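Long-range contacts in cell wall surface anchor family protein (Streptococcus agalactiae serogroup V, PDB 3TVY), which forms the adhesive tip of the group B streptococcal pilus, this chain being its magnesium-binding von Willebrand factor A-type domain, which probably meets host ligands: residues 9-14 with 52-57; 35-40 with 359-364; 320-325 with 350-355. All coordinates share one frame; numbering follows the deposited sequence.

Contact 1 of 3, residues 9-14 with 52-57; sequences QPLDVV and KDNRVA
Asp12 and Arg55 project side by side from neighbouring parallel strands, and the arginine grips the carboxylate side-on with two nitrogens. Arg55 NE gives the shorter bond, 2.9 Å to Asp12 OD1, while NH2 reaches Asp12 OD2 at 3.2 Å and comes from above the carboxylate plane. Both oxygens lie close to the guanidinium plane, yet the two flat groups are turned 47° apart, NE meeting OD1 on its syn side but out of the carboxylate plane. A bend in the arginine chain (chi3 -68°) turns NE across towards the strand of Asp12. Asp12 OD2 also receives Ser160 OG and the salt-bridging NE of Arg164, and Arg55 NH2 reaches Gln159 O, so the pair sits in a polar network that would probably hold Asp12 ionised.

One residue back, Asn54 runs alongside Leu11. Asn54 OD1 accepts Leu11 N at 2.8 Å, the donor tilted out of the amide carbonyl plane, and also lies 3.4 Å from Leu11 CB. The amide thus carries the pairing past the start of the strand, and ND2 is tied to Ile48 O. Regular main-chain bonds follow: Arg55 N to Leu11 O, Val13 N to Arg55 O, and Ala57 N to Val13 O (2.9 Å). Pro10 CB rests 3.6 Å from Asp53 O, where both segments enter the sheet.

Val13 and Val56 point to the face packed by helix 33-49, with Val13 CB 4.3 Å from Val56 CG1. Val14 and Ala57 share the Asp12 face, packed by helix 145-159. The pairing of outermost strand 55-61 with strand 11-18, joined through helix 33-49, is the beta-alpha-beta crossover of the Rossmann-like von Willebrand factor A fold.

Contact 2 of 3, residues 35-40 with 359-364; sequences LKAGEA and NKIYDE
Ala40 and Tyr362 hold the nearest CA pair of the two segments, 4.4 Å apart, with their CB atoms at 3.7 Å. Ala40 CB also lies 3.5 Å from Tyr362 N, so the backbone of helix 361-370 is part of the contact. Tyr362 has its CG anti to the backbone N (chi1 179°), which lays the ring along helix 33-49; the CD1 edge then faces Ala40 O at 3.5 Å, with the oxygen near the ring plane.

Ile361 uses two branches: Ile361 CG2 meets Ala40 CB at 3.7 Å, and Ile361 CD1 extends to Ala37, 3.9 Å from its N and 4.3 Å from its CB. The Lys36 chain, bent at chi2 and chi4, brings its amino end beside the Asn359 side chain.

Further out, Tyr362 continues along helix 33-49 to Lys43 and Lys47. Ile361 also packs on Val355 and Ile325 of the sheet, and Ala37 backs onto Met23. The Ala37 side chain is about 11 Å from the bound magnesium ion, outside its coordination sphere.

The arrangement joins the first long helix of the domain to its C-terminal helix on one face of the central parallel sheet, as alpha1 and alpha7 lie together in the inserted domains of integrins and other von Willebrand factor A folds.

Contact 3 of 3, residues 320-325 with 350-355; sequences IFTVGI and ENYTNV
Main-chain bonds join Thr322 to Asn351 and run on to Val355 as a parallel ladder. Thr322 N donates to Asn351 O (2.8 Å, 170° at the hydrogen), Thr353 N to Thr322 O, Gly324 N to Thr353 O, and Val355 N to Gly324 O (2.9 Å). A weak bond from Asn351 ND2 to Ile320 O, 3.2 Å long, extends the pairing by a side chain.

Among flat groups, the Phe321 ring presents its CE1 edge to Asn351 OD1 at 3.4 Å, ring and amide planes 51° apart; the same ring stacks on Tyr368. Tyr352, with CG anti to the backbone N (chi1 167°), sets its ring obliquely against Thr322 and Gly324. Tyr352 CD1 meets Thr322 CG2 at 3.8 Å and Tyr352 CE1 lies 3.7 Å from Gly324 N, a closeness that the bare glycine permits.

Apolar contacts gather on the opposite face, where Ile325 and Val355 lie side by side, Ile325 CG2 4.2 Å from Val355 CG2. Val323 CG1 touches Val355 CG1, and helix 361-370 packs there.

Polar ends find partners just beyond: Thr322 OG1 meets Ser346, Thr353 OG1 meets Tyr368, and Asn354 OD1 accepts Val327 N. These side-chain polar atoms thus have partners outside the two strands, while the strand end places the Ile325 side chain about 4 Å from that of magnesium-binding Asp173, which probably gives the metal site an apolar neighbour.

Overall arrangement
From the N terminus, strand 11-18 leads through helix 33-49 to strand 55-61, and contact 1 closes this first loop at one edge of the parallel sheet. Contact 2 starts within that loop, at 35-40, and ends near the C terminus, so the two cross. Contact 3 forms and closes between the two segments of contact 2, pairing strand 319-325 with the opposite edge strand, 352-355. Contacts 1 and 3 lie in series on one sheet, with strand 165-172 between them. Contacts 2 and 3 touch, Glu364 packing on Val323, Thr353 and Val355. The C-terminal helix thereby links the late strands to the first long helix.

Contact 1 of 3, residues 9-14 with 52-57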
loop_
_atom_site.group_PDB
_atom_site.type_symbol
_atom_site.label_atom_id
_atom_site.label_comp_id
_atom_site.label_asym_id
_atom_site.label_seq_id
_atom_site.Cartn_x
_atom_site.Cartn_y
_atom_site.Cartn_z
ATOM N N GLN A 9 -0.145 -6.285 -32.630
ATOM C CA GLN A 9 0.857 -6.102 -31.524
ATOM C C GLN A 9 0.522 -7.050 -30.383
ATOM O O GLN A 9 -0.608 -7.024 -29.865
ATOM C CB GLN A 9 0.914 -4.648 -30.994
ATOM C CG GLN A 9 1.976 -3.743 -31.648
ATOM C CD GLN A 9 2.352 -2.495 -30.820
ATOM O OE1 GLN A 9 1.735 -2.186 -29.791
ATOM N NE2 GLN A 9 3.379 -1.770 -31.287
ATOM N N PRO A 10 1.501 -7.875 -29.981
ATOM C CA PRO A 10 1.343 -8.820 -28.876
ATOM C C PRO A 10 1.097 -8.062 -27.563
ATOM O O PRO A 10 1.386 -6.860 -27.466
ATOM C CB PRO A 10 2.694 -9.549 -28.817
ATOM C CG PRO A 10 3.477 -9.103 -30.023
ATOM C CD PRO A 10 2.903 -7.792 -30.448
ATOM N N LEU A 11 0.557 -8.761 -26.569
ATOM C CA LEU A 11 0.270 -8.142 -25.267
ATOM C C LEU A 11 1.218 -8.593 -24.173
ATOM O O LEU A 11 1.469 -9.781 -24.012
ATOM C CB LEU A 11 -1.176 -8.406 -24.831
ATOM C CG LEU A 11 -2.354 -8.063 -25.755
ATOM C CD1 LEU A 11 -3.658 -8.363 -25.033
ATOM C CD2 LEU A 11 -2.344 -6.663 -26.201
ATOM N N ASP A 12 1.743 -7.619 -23.436
ATOM C CA ASP A 12 2.468 -7.847 -22.208
ATOM C C ASP A 12 1.568 -7.356 -21.078
ATOM O O ASP A 12 1.242 -6.169 -21.031
ATOM C CB ASP A 12 3.769 -7.062 -22.218
ATOM C CG ASP A 12 4.888 -7.770 -22.995
ATOM O OD1 ASP A 12 4.800 -8.991 -23.277
ATOM O OD2 ASP A 12 5.866 -7.096 -23.323
ATOM N N VAL A 13 1.158 -8.263 -20.182
ATOM C CA VAL A 13 0.134 -7.935 -19.160
ATOM C C VAL A 13 0.703 -8.193 -17.754
ATOM O O VAL A 13 1.190 -9.300 -17.459
ATOM C CB VAL A 13 -1.183 -8.779 -19.357
ATOM C CG1 VAL A 13 -2.251 -8.414 -18.353
ATOM C CG2 VAL A 13 -1.742 -8.632 -20.769
ATOM N N VAL A 14 0.650 -7.180 -16.883
ATOM C CA VAL A 14 0.893 -7.405 -15.470
ATOM C C VAL A 14 -0.476 -7.413 -14.741
ATOM O O VAL A 14 -1.241 -6.437 -14.851
ATOM C CB VAL A 14 1.801 -6.305 -14.872
ATOM C CG1 VAL A 14 1.952 -6.488 -13.371
ATOM C CG2 VAL A 14 3.196 -6.305 -15.545
ATOM N N LYS A 52 -0.744 -17.361 -28.099
ATOM C CA LYS A 52 0.656 -17.678 -27.831
ATOM C C LYS A 52 1.610 -16.464 -27.783
ATOM O O LYS A 52 2.630 -16.526 -27.100
ATOM C CB LYS A 52 1.186 -18.752 -28.812
ATOM C CG LYS A 52 1.008 -20.198 -28.321
ATOM C CD LYS A 52 1.807 -20.479 -27.001
ATOM C CE LYS A 52 3.348 -20.378 -27.198
ATOM N NZ LYS A 52 3.992 -19.552 -26.124
ATOM N N ASP A 53 1.279 -15.380 -28.490
ATOM C CA ASP A 53 2.139 -14.173 -28.547
ATOM C C ASP A 53 2.211 -13.375 -27.217
ATOM O O ASP A 53 3.162 -12.603 -26.985
ATOM C CB ASP A 53 1.655 -13.209 -29.642
ATOM C CG ASP A 53 1.690 -13.824 -31.047
ATOM O OD1 ASP A 53 2.494 -14.763 -31.262
ATOM O OD2 ASP A 53 0.909 -13.345 -31.919
ATOM N N ASN A 54 1.192 -13.543 -26.379
ATOM C CA ASN A 54 0.996 -12.737 -25.173
ATOM C C ASN A 54 1.787 -13.223 -23.967
ATOM O O ASN A 54 1.812 -14.424 -23.673
ATOM C CB ASN A 54 -0.497 -12.715 -24.812
ATOM C CG ASN A 54 -1.353 -12.025 -25.868
ATOM O OD1 ASN A 54 -0.858 -11.212 -26.659
ATOM N ND2 ASN A 54 -2.650 -12.331 -25.866
ATOM N N ARG A 55 2.396 -12.295 -23.238
ATOM C CA ARG A 55 3.075 -12.648 -21.987
ATOM C C ARG A 55 2.344 -12.100 -20.751
ATOM O O ARG A 55 1.606 -11.103 -20.833
ATOM C CB ARG A 55 4.516 -12.160 -22.010
ATOM C CG ARG A 55 5.309 -12.655 -23.197
ATOM C CD ARG A 55 6.777 -12.339 -23.035
ATOM N NE ARG A 55 7.027 -10.890 -23.097
ATOM C CZ ARG A 55 8.187 -10.330 -22.807
ATOM N NH1 ARG A 55 9.219 -11.094 -22.458
ATOM N NH2 ARG A 55 8.333 -9.009 -22.880
ATOM N N VAL A 56 2.543 -12.761 -19.609
ATOM C CA VAL A 56 1.881 -12.353 -18.353
ATOM C C VAL A 56 2.851 -12.349 -17.174
ATOM O O VAL A 56 3.859 -13.071 -17.177
ATOM C CB VAL A 56 0.592 -13.223 -18.019
ATOM C CG1 VAL A 56 -0.524 -12.982 -19.025
ATOM C CG2 VAL A 56 0.922 -14.720 -17.936
ATOM N N ALA A 57 2.555 -11.505 -16.194
ATOM C CA ALA A 57 3.283 -11.449 -14.943
ATOM C C ALA A 57 2.280 -11.146 -13.827
ATOM O O ALA A 57 1.217 -10.567 -14.066
ATOM C CB ALA A 57 4.356 -10.404 -14.975
#

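Contact 2 of 3, residues 35-40 with 359-364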
loop_
_atom_site.group_PDB
_atom_site.type_symbol
_atom_site.label_atom_id
_atom_site.label_comp_id
_atom_site.label_asym_id
_atom_site.label_seq_id
_atom_site.Cartn_x
_atom_site.Cartn_y
_atom_site.Cartn_z
ATOM N N LEU A 35 -10.773 -15.742 -2.548
ATOM C CA LEU A 35 -11.141 -16.877 -3.417
ATOM C C LEU A 35 -11.567 -16.392 -4.798
ATOM O O LEU A 35 -10.979 -16.793 -5.810
ATOM C CB LEU A 35 -12.267 -17.736 -2.805
ATOM C CG LEU A 35 -12.664 -19.038 -3.521
ATOM C CD1 LEU A 35 -11.441 -19.926 -3.813
ATOM C CD2 LEU A 35 -13.699 -19.827 -2.736
ATOM N N LYS A 36 -12.574 -15.514 -4.802
ATOM C CA LYS A 36 -13.220 -15.020 -6.008
ATOM C C LYS A 36 -12.298 -14.153 -6.840
ATOM O O LYS A 36 -12.263 -14.283 -8.072
ATOM C CB LYS A 36 -14.502 -14.252 -5.677
ATOM C CG LYS A 36 -15.645 -15.103 -5.028
ATOM C CD LYS A 36 -15.830 -16.390 -5.774
ATOM C CE LYS A 36 -16.776 -17.345 -5.069
ATOM N NZ LYS A 36 -18.172 -17.008 -5.347
ATOM N N ALA A 37 -11.572 -13.254 -6.173
ATOM C CA ALA A 37 -10.513 -12.468 -6.845
ATOM C C ALA A 37 -9.464 -13.379 -7.485
ATOM O O ALA A 37 -9.073 -13.159 -8.629
ATOM C CB ALA A 37 -9.836 -11.521 -5.849
ATOM N N GLY A 38 -9.031 -14.410 -6.752
ATOM C CA GLY A 38 -7.999 -15.343 -7.229
ATOM C C GLY A 38 -8.404 -16.154 -8.442
ATOM O O GLY A 38 -7.637 -16.296 -9.407
ATOM N N GLU A 39 -9.616 -16.699 -8.381
ATOM C CA GLU A 39 -10.171 -17.416 -9.514
ATOM C C GLU A 39 -10.418 -16.502 -10.701
ATOM O O GLU A 39 -10.204 -16.925 -11.828
ATOM C CB GLU A 39 -11.435 -18.169 -9.097
ATOM C CG GLU A 39 -11.100 -19.323 -8.180
ATOM C CD GLU A 39 -12.308 -19.977 -7.576
ATOM O OE1 GLU A 39 -13.405 -19.348 -7.492
ATOM O OE2 GLU A 39 -12.152 -21.132 -7.161
ATOM N N ALA A 40 -10.871 -15.258 -10.465
ATOM C CA ALA A 40 -11.047 -14.301 -11.571
ATOM C C ALA A 40 -9.712 -14.067 -12.281
ATOM O O ALA A 40 -9.677 -14.115 -13.503
ATOM C CB ALA A 40 -11.646 -12.979 -11.103
ATOM N N ASN A 359 -18.934 -12.018 -7.238
ATOM C CA ASN A 359 -19.164 -12.913 -8.372
ATOM C C ASN A 359 -19.161 -12.144 -9.687
ATOM O O ASN A 359 -19.301 -12.733 -10.776
ATOM C CB ASN A 359 -20.430 -13.802 -8.173
ATOM C CG ASN A 359 -20.274 -14.808 -7.020
ATOM O OD1 ASN A 359 -21.022 -14.772 -6.040
ATOM N ND2 ASN A 359 -19.331 -15.724 -7.150
ATOM N N LYS A 360 -18.989 -10.828 -9.591
ATOM C CA LYS A 360 -18.941 -9.976 -10.785
ATOM C C LYS A 360 -17.511 -9.583 -11.172
ATOM O O LYS A 360 -17.330 -8.900 -12.174
ATOM C CB LYS A 360 -19.806 -8.716 -10.585
ATOM C CG LYS A 360 -21.349 -9.024 -10.551
ATOM C CD LYS A 360 -22.209 -7.742 -10.433
ATOM C CE LYS A 360 -22.553 -7.129 -11.823
ATOM N NZ LYS A 360 -23.254 -5.801 -11.715
ATOM N N ILE A 361 -16.515 -9.997 -10.365
ATOM C CA ILE A 361 -15.100 -9.584 -10.555
ATOM C C ILE A 361 -14.522 -10.049 -11.879
ATOM O O ILE A 361 -13.980 -9.241 -12.653
ATOM C CB ILE A 361 -14.164 -10.072 -9.411
ATOM C CG1 ILE A 361 -14.621 -9.535 -8.046
ATOM C CG2 ILE A 361 -12.699 -9.677 -9.723
ATOM C CD1 ILE A 361 -13.843 -10.177 -6.874
ATOM N N TYR A 362 -14.614 -11.352 -12.142
ATOM C CA TYR A 362 -14.205 -11.828 -13.457
ATOM C C TYR A 362 -14.884 -11.075 -14.621
ATOM O O TYR A 362 -14.207 -10.729 -15.596
ATOM C CB TYR A 362 -14.342 -13.349 -13.644
ATOM C CG TYR A 362 -13.912 -13.707 -15.033
ATOM C CD1 TYR A 362 -12.563 -13.659 -15.388
ATOM C CD2 TYR A 362 -14.851 -14.010 -16.025
ATOM C CE1 TYR A 362 -12.147 -13.945 -16.666
ATOM C CE2 TYR A 362 -14.440 -14.293 -17.330
ATOM C CZ TYR A 362 -13.088 -14.253 -17.636
ATOM O OH TYR A 362 -12.661 -14.543 -18.909
ATOM N N ASP A 363 -16.187 -10.809 -14.520
ATOM C CA ASP A 363 -16.901 -10.226 -15.648
ATOM C C ASP A 363 -16.391 -8.829 -15.950
ATOM O O ASP A 363 -16.492 -8.392 -17.072
ATOM C CB ASP A 363 -18.411 -10.099 -15.408
ATOM C CG ASP A 363 -19.105 -11.414 -15.330
ATOM O OD1 ASP A 363 -18.664 -12.391 -15.964
ATOM O OD2 ASP A 363 -20.119 -11.456 -14.622
ATOM N N GLU A 364 -15.910 -8.120 -14.931
ATOM C CA GLU A 364 -15.450 -6.742 -15.120
ATOM C C GLU A 364 -14.061 -6.744 -15.720
ATOM O O GLU A 364 -13.764 -5.910 -16.570
ATOM C CB GLU A 364 -15.484 -5.945 -13.806
ATOM C CG GLU A 364 -16.890 -5.859 -13.197
ATOM C CD GLU A 364 -17.909 -5.054 -14.014
ATOM O OE1 GLU A 364 -17.608 -4.461 -15.077
ATOM O OE2 GLU A 364 -19.050 -5.004 -13.556
#

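Contact 3 of 3, residues 320-325 with 350-355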
loop_
_atom_site.group_PDB
_atom_site.type_symbol
_atom_site.label_atom_id
_atom_site.label_comp_id
_atom_site.label_asym_id
_atom_site.label_seq_id
_atom_site.Cartn_x
_atom_site.Cartn_y
_atom_site.Cartn_z
ATOM N N ILE A 320 -4.505 0.641 -18.290
ATOM C CA ILE A 320 -4.526 0.232 -16.880
ATOM C C ILE A 320 -5.963 0.189 -16.408
ATOM O O ILE A 320 -6.678 1.197 -16.436
ATOM C CB ILE A 320 -3.672 1.175 -15.989
ATOM C CG1 ILE A 320 -2.263 1.313 -16.549
ATOM C CG2 ILE A 320 -3.604 0.680 -14.532
ATOM C CD1 ILE A 320 -1.501 2.463 -15.955
ATOM N N PHE A 321 -6.385 -1.001 -15.981
ATOM C CA PHE A 321 -7.766 -1.211 -15.574
ATOM C C PHE A 321 -7.776 -1.563 -14.111
ATOM O O PHE A 321 -6.906 -2.290 -13.650
ATOM C CB PHE A 321 -8.378 -2.358 -16.395
ATOM C CG PHE A 321 -8.343 -2.129 -17.896
ATOM C CD1 PHE A 321 -9.219 -1.213 -18.499
ATOM C CD2 PHE A 321 -7.460 -2.840 -18.699
ATOM C CE1 PHE A 321 -9.229 -0.998 -19.891
ATOM C CE2 PHE A 321 -7.451 -2.642 -20.115
ATOM C CZ PHE A 321 -8.337 -1.720 -20.703
ATOM N N THR A 322 -8.755 -1.063 -13.376
ATOM C CA THR A 322 -8.822 -1.313 -11.937
ATOM C C THR A 322 -10.203 -1.820 -11.561
ATOM O O THR A 322 -11.188 -1.167 -11.863
ATOM C CB THR A 322 -8.543 0.011 -11.143
ATOM O OG1 THR A 322 -7.305 0.559 -11.583
ATOM C CG2 THR A 322 -8.458 -0.247 -9.630
ATOM N N VAL A 323 -10.274 -2.984 -10.923
ATOM C CA VAL A 323 -11.555 -3.495 -10.437
ATOM C C VAL A 323 -11.510 -3.441 -8.900
ATOM O O VAL A 323 -10.724 -4.136 -8.270
ATOM C CB VAL A 323 -11.893 -4.933 -10.995
ATOM C CG1 VAL A 323 -13.132 -5.526 -10.282
ATOM C CG2 VAL A 323 -12.086 -4.887 -12.553
ATOM N N GLY A 324 -12.336 -2.575 -8.318
ATOM C CA GLY A 324 -12.453 -2.488 -6.857
ATOM C C GLY A 324 -13.495 -3.474 -6.338
ATOM O O GLY A 324 -14.489 -3.800 -7.043
ATOM N N ILE A 325 -13.268 -3.954 -5.114
ATOM C CA ILE A 325 -14.212 -4.852 -4.462
ATOM C C ILE A 325 -14.822 -4.225 -3.195
ATOM O O ILE A 325 -14.184 -4.232 -2.122
ATOM C CB ILE A 325 -13.596 -6.229 -4.118
ATOM C CG1 ILE A 325 -12.723 -6.758 -5.269
ATOM C CG2 ILE A 325 -14.733 -7.211 -3.762
ATOM C CD1 ILE A 325 -11.744 -7.877 -4.855
ATOM N N GLU A 350 -13.029 5.887 -16.802
ATOM C CA GLU A 350 -13.942 4.767 -17.016
ATOM C C GLU A 350 -13.266 3.403 -16.828
ATOM O O GLU A 350 -13.923 2.390 -16.890
ATOM C CB GLU A 350 -14.654 4.837 -18.391
ATOM C CG GLU A 350 -13.768 4.671 -19.605
ATOM C CD GLU A 350 -13.282 6.012 -20.185
ATOM O OE1 GLU A 350 -13.209 6.122 -21.436
ATOM O OE2 GLU A 350 -12.987 6.962 -19.396
ATOM N N ASN A 351 -11.951 3.401 -16.627
ATOM C CA ASN A 351 -11.174 2.170 -16.437
ATOM C C ASN A 351 -11.171 1.659 -14.989
ATOM O O ASN A 351 -10.484 0.681 -14.692
ATOM C CB ASN A 351 -9.729 2.338 -16.942
ATOM C CG ASN A 351 -9.612 2.217 -18.461
ATOM O OD1 ASN A 351 -10.605 2.030 -19.161
ATOM N ND2 ASN A 351 -8.369 2.304 -18.973
ATOM N N TYR A 352 -11.924 2.321 -14.107
ATOM C CA TYR A 352 -12.147 1.809 -12.764
ATOM C C TYR A 352 -13.580 1.359 -12.647
ATOM O O TYR A 352 -14.490 2.107 -12.978
ATOM C CB TYR A 352 -11.832 2.873 -11.681
ATOM C CG TYR A 352 -12.328 2.529 -10.271
ATOM C CD1 TYR A 352 -11.827 1.411 -9.588
ATOM C CD2 TYR A 352 -13.298 3.331 -9.614
ATOM C CE1 TYR A 352 -12.271 1.090 -8.278
ATOM C CE2 TYR A 352 -13.749 3.014 -8.309
ATOM C CZ TYR A 352 -13.225 1.881 -7.662
ATOM O OH TYR A 352 -13.624 1.530 -6.398
ATOM N N THR A 353 -13.794 0.137 -12.188
ATOM C CA THR A 353 -15.145 -0.284 -11.798
ATOM C C THR A 353 -15.097 -0.902 -10.405
ATOM O O THR A 353 -14.258 -1.769 -10.120
ATOM C CB THR A 353 -15.764 -1.337 -12.771
ATOM O OG1 THR A 353 -15.646 -0.886 -14.124
ATOM C CG2 THR A 353 -17.264 -1.597 -12.441
ATOM N N ASN A 354 -16.037 -0.486 -9.566
ATOM C CA ASN A 354 -16.177 -0.999 -8.222
ATOM C C ASN A 354 -17.382 -1.932 -8.169
ATOM O O ASN A 354 -18.465 -1.501 -8.486
ATOM C CB ASN A 354 -16.426 0.175 -7.300
ATOM C CG ASN A 354 -16.384 -0.207 -5.853
ATOM O OD1 ASN A 354 -15.775 -1.218 -5.455
ATOM N ND2 ASN A 354 -16.993 0.615 -5.038
ATOM N N VAL A 355 -17.184 -3.200 -7.798
ATOM C CA VAL A 355 -18.271 -4.185 -7.714
ATOM C C VAL A 355 -18.759 -4.285 -6.285
ATOM O O VAL A 355 -17.993 -4.029 -5.329
ATOM C CB VAL A 355 -17.821 -5.607 -8.184
ATOM C CG1 VAL A 355 -17.373 -5.576 -9.629
ATOM C CG2 VAL A 355 -16.686 -6.171 -7.293
#